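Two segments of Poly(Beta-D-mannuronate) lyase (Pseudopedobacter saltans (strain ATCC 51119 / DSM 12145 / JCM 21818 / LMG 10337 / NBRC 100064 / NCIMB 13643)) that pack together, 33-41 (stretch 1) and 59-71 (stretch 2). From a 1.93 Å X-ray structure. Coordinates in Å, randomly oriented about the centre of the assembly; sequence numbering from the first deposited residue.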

# COMPACT_ATOMS: atom_id res chain seq x y z
N ASP A 33 -6.47 -20.22 -20.95
CA ASP A 33 -7.46 -19.23 -21.38
C ASP A 33 -8.82 -19.42 -20.71
O ASP A 33 -9.86 -19.42 -21.37
CB ASP A 33 -7.61 -19.22 -22.91
CG ASP A 33 -6.29 -19.07 -23.64
OD1 ASP A 33 -5.49 -18.20 -23.25
OD2 ASP A 33 -6.06 -19.80 -24.63
N VAL A 34 -8.82 -19.55 -19.39
CA VAL A 34 -10.06 -19.72 -18.64
C VAL A 34 -10.37 -18.43 -17.90
O VAL A 34 -9.65 -18.04 -16.97
CB VAL A 34 -10.00 -20.91 -17.66
CG1 VAL A 34 -11.41 -21.17 -17.09
CG2 VAL A 34 -9.49 -22.15 -18.38
N LYS A 35 -11.46 -17.77 -18.29
CA LYS A 35 -11.97 -16.60 -17.57
C LYS A 35 -12.99 -17.11 -16.56
O LYS A 35 -14.12 -17.47 -16.93
CB LYS A 35 -12.57 -15.59 -18.54
CG LYS A 35 -13.23 -14.38 -17.89
CD LYS A 35 -13.98 -13.57 -18.96
CE LYS A 35 -14.54 -12.25 -18.42
NZ LYS A 35 -13.87 -11.76 -17.17
N ILE A 36 -12.60 -17.16 -15.30
CA ILE A 36 -13.46 -17.71 -14.25
C ILE A 36 -14.37 -16.59 -13.74
O ILE A 36 -13.91 -15.67 -13.07
CB ILE A 36 -12.62 -18.30 -13.12
CG1 ILE A 36 -11.76 -19.44 -13.65
CG2 ILE A 36 -13.49 -18.79 -11.99
CD1 ILE A 36 -10.76 -19.97 -12.65
N LEU A 37 -15.66 -16.73 -14.00
CA LEU A 37 -16.65 -15.80 -13.47
C LEU A 37 -17.38 -16.53 -12.33
O LEU A 37 -18.33 -17.22 -12.55
CB LEU A 37 -17.63 -15.31 -14.52
CG LEU A 37 -17.12 -14.56 -15.74
CD1 LEU A 37 -18.29 -14.15 -16.61
CD2 LEU A 37 -16.24 -13.36 -15.40
N PHE A 38 -16.89 -16.34 -11.13
CA PHE A 38 -17.39 -17.03 -9.95
C PHE A 38 -18.56 -16.27 -9.34
O PHE A 38 -18.39 -15.33 -8.63
CB PHE A 38 -16.24 -17.19 -8.97
CG PHE A 38 -16.42 -18.22 -7.92
CD1 PHE A 38 -17.38 -19.19 -8.01
CD2 PHE A 38 -15.57 -18.21 -6.83
CE1 PHE A 38 -17.51 -20.13 -7.02
CE2 PHE A 38 -15.68 -19.15 -5.84
CZ PHE A 38 -16.65 -20.12 -5.94
N ASN A 39 -19.74 -16.76 -9.64
CA ASN A 39 -20.96 -16.15 -9.22
C ASN A 39 -21.96 -17.09 -8.63
O ASN A 39 -23.12 -16.80 -8.64
CB ASN A 39 -21.63 -15.39 -10.35
CG ASN A 39 -22.17 -16.29 -11.44
OD1 ASN A 39 -21.77 -17.43 -11.57
ND2 ASN A 39 -23.07 -15.77 -12.22
N SER A 40 -21.49 -18.13 -7.93
CA SER A 40 -22.33 -19.12 -7.27
C SER A 40 -23.15 -18.47 -6.17
O SER A 40 -22.81 -17.40 -5.64
CB SER A 40 -21.50 -20.27 -6.70
OG SER A 40 -20.69 -20.91 -7.68
N LYS A 41 -24.26 -19.12 -5.82
CA LYS A 41 -25.22 -18.61 -4.84
C LYS A 41 -24.92 -19.28 -3.51
O LYS A 41 -25.35 -20.41 -3.25
CB LYS A 41 -26.66 -18.88 -5.30
N MET A 59 -2.69 -24.88 -12.87
CA MET A 59 -2.03 -23.70 -13.44
C MET A 59 -2.95 -23.08 -14.49
O MET A 59 -3.23 -23.69 -15.53
CB MET A 59 -0.65 -24.03 -14.00
CG MET A 59 0.04 -22.83 -14.66
SD MET A 59 1.40 -23.23 -15.77
CE MET A 59 2.68 -23.66 -14.62
N LEU A 60 -3.42 -21.87 -14.20
CA LEU A 60 -4.27 -21.11 -15.11
C LEU A 60 -3.37 -20.25 -16.00
O LEU A 60 -2.66 -19.37 -15.51
CB LEU A 60 -5.25 -20.26 -14.30
CG LEU A 60 -6.41 -21.07 -13.72
CD1 LEU A 60 -6.95 -20.51 -12.43
CD2 LEU A 60 -7.52 -21.14 -14.76
N SER A 61 -3.41 -20.51 -17.31
CA SER A 61 -2.45 -19.97 -18.27
C SER A 61 -3.19 -19.26 -19.40
O SER A 61 -4.42 -19.18 -19.42
CB SER A 61 -1.56 -21.09 -18.80
OG SER A 61 -2.36 -22.04 -19.49
N GLY A 62 -2.42 -18.74 -20.36
CA GLY A 62 -3.05 -17.96 -21.42
C GLY A 62 -3.73 -16.75 -20.82
O GLY A 62 -3.32 -16.24 -19.78
N GLU A 63 -4.82 -16.30 -21.43
CA GLU A 63 -5.62 -15.27 -20.78
C GLU A 63 -6.64 -15.90 -19.85
O GLU A 63 -7.83 -16.04 -20.15
CB GLU A 63 -6.24 -14.29 -21.77
CG GLU A 63 -5.11 -13.51 -22.35
CD GLU A 63 -5.50 -12.46 -23.29
OE1 GLU A 63 -6.71 -12.39 -23.57
OE2 GLU A 63 -4.63 -11.64 -23.63
N SER A 64 -6.14 -16.24 -18.67
CA SER A 64 -6.94 -16.69 -17.54
C SER A 64 -7.10 -15.56 -16.53
O SER A 64 -6.22 -14.70 -16.40
CB SER A 64 -6.30 -17.90 -16.88
OG SER A 64 -6.37 -18.99 -17.78
N SER A 65 -8.21 -15.58 -15.81
CA SER A 65 -8.53 -14.54 -14.84
C SER A 65 -9.63 -15.09 -13.95
O SER A 65 -10.27 -16.09 -14.27
CB SER A 65 -8.96 -13.24 -15.52
OG SER A 65 -10.13 -13.47 -16.29
N LEU A 66 -9.85 -14.41 -12.82
CA LEU A 66 -10.83 -14.81 -11.82
C LEU A 66 -11.54 -13.58 -11.30
O LEU A 66 -10.89 -12.59 -10.95
CB LEU A 66 -10.15 -15.55 -10.67
CG LEU A 66 -10.89 -15.69 -9.34
CD1 LEU A 66 -12.04 -16.69 -9.46
CD2 LEU A 66 -9.92 -16.14 -8.25
N SER A 67 -12.87 -13.65 -11.26
CA SER A 67 -13.74 -12.58 -10.77
C SER A 67 -14.68 -13.15 -9.72
O SER A 67 -15.41 -14.11 -9.99
CB SER A 67 -14.56 -11.96 -11.91
OG SER A 67 -13.70 -11.34 -12.85
N PHE A 68 -14.66 -12.57 -8.52
CA PHE A 68 -15.62 -12.89 -7.47
C PHE A 68 -16.85 -12.02 -7.71
O PHE A 68 -16.80 -10.81 -7.48
CB PHE A 68 -15.05 -12.60 -6.08
CG PHE A 68 -13.89 -13.46 -5.67
CD1 PHE A 68 -12.59 -13.11 -6.00
CD2 PHE A 68 -14.08 -14.60 -4.91
CE1 PHE A 68 -11.51 -13.88 -5.59
CE2 PHE A 68 -13.00 -15.38 -4.50
CZ PHE A 68 -11.72 -15.02 -4.85
N ASP A 69 -17.95 -12.60 -8.17
CA ASP A 69 -19.11 -11.80 -8.57
C ASP A 69 -20.37 -12.13 -7.78
O ASP A 69 -21.47 -11.84 -8.25
CB ASP A 69 -19.40 -11.95 -10.07
CG ASP A 69 -18.21 -11.57 -10.94
OD1 ASP A 69 -17.40 -10.71 -10.53
OD2 ASP A 69 -18.08 -12.13 -12.04
N ALA A 70 -20.23 -12.75 -6.61
CA ALA A 70 -21.31 -12.95 -5.66
C ALA A 70 -20.70 -13.14 -4.28
O ALA A 70 -19.51 -13.46 -4.16
CB ALA A 70 -22.19 -14.16 -6.05
N PRO A 71 -21.46 -12.88 -3.21
CA PRO A 71 -20.85 -12.85 -1.87
C PRO A 71 -20.59 -14.24 -1.32
O PRO A 71 -21.15 -15.25 -1.76
CB PRO A 71 -21.89 -12.11 -1.02
CG PRO A 71 -23.19 -12.40 -1.69
CD PRO A 71 -22.87 -12.43 -3.18
O HOH W 1 -12.75 -13.31 -14.70
O HOH W 2 -23.14 -16.02 -3.37

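Apolar side chains from one face of the sheet in which the two strands pair in parallel form the centre of the contact. Ile36 and Phe38 of the first stretch share this face with Leu66 and Phe68 of the second, and Leu60, from the strand that precedes the turn, joins them. Ile36 meets two leucines: its CG2 is 3.6 Å from Leu66 CD1, and its CD1 is 3.9 Å from Leu60 CD1. Leu60 also meets Val34, with CD2 3.8 Å from Val34 CB, so one leucine touches two residues of the first stretch. Further along, Leu66 CD1 approaches Phe38 CB at 4.3 Å, and the two phenylalanine rings meet obliquely, Phe38 CD2 to Phe68 CD2 at 4.4 Å. These are van der Waals contacts between buried groups, which gain by leaving water together.

The backbone sets this register. Strands 35-38 and 65-68 run parallel, their N-to-C directions 10° apart, and pair Lys35 with Ser65 through Phe38 with Phe68. As is usual in a parallel ladder, alternate residues of the first strand bond through both N and O to the residues flanking their partners. Ile36 N donates to Ser65 O (2.8 Å) and Ile36 O accepts from Ser67 N (2.9 Å); Phe38 N then donates to Ser67 O (2.9 Å) and Phe38 O accepts from Asp69 N (2.8 Å). Val34 O begins the series by accepting from Ser65 N at 3.1 Å.

Lys35, Leu37, Ser65 and Ser67 point to the other face, which is more polar. Lys35 CG packs 3.6 Å from Ser65 OG, while a water links the side-chain ends: it accepts from Lys35 NZ (3.1 Å), donates to Ile36 O (3.1 Å) and bonds to Ser65 OG (3.1 Å) and Ser67 OG (2.9 Å).

At the N-terminal edge, the turn of the second stretch takes over the pairing. Val34 N donates to Ser64 OG (3.0 Å), which in turn donates to Ser61 O (2.6 Å); Asp33 N reaches the same carbonyl, Ser61 O, at 2.8 Å. Asp33 OD1 accepts from Glu63 N at 2.7 Å and lies 3.1 Å from Gly62 CA. Gly62 has a positive phi of 62°, and an ideal CB there would fall 1.9 Å from Asp33 OD1, so the close fit depends on a bare alpha carbon.

At the far edge, Ala70 CB points toward the first stretch and rests 3.3 Å from Ser40 O. A second water closes this end, donating to Ser40 O and to Pro71 O, each at 2.7 Å.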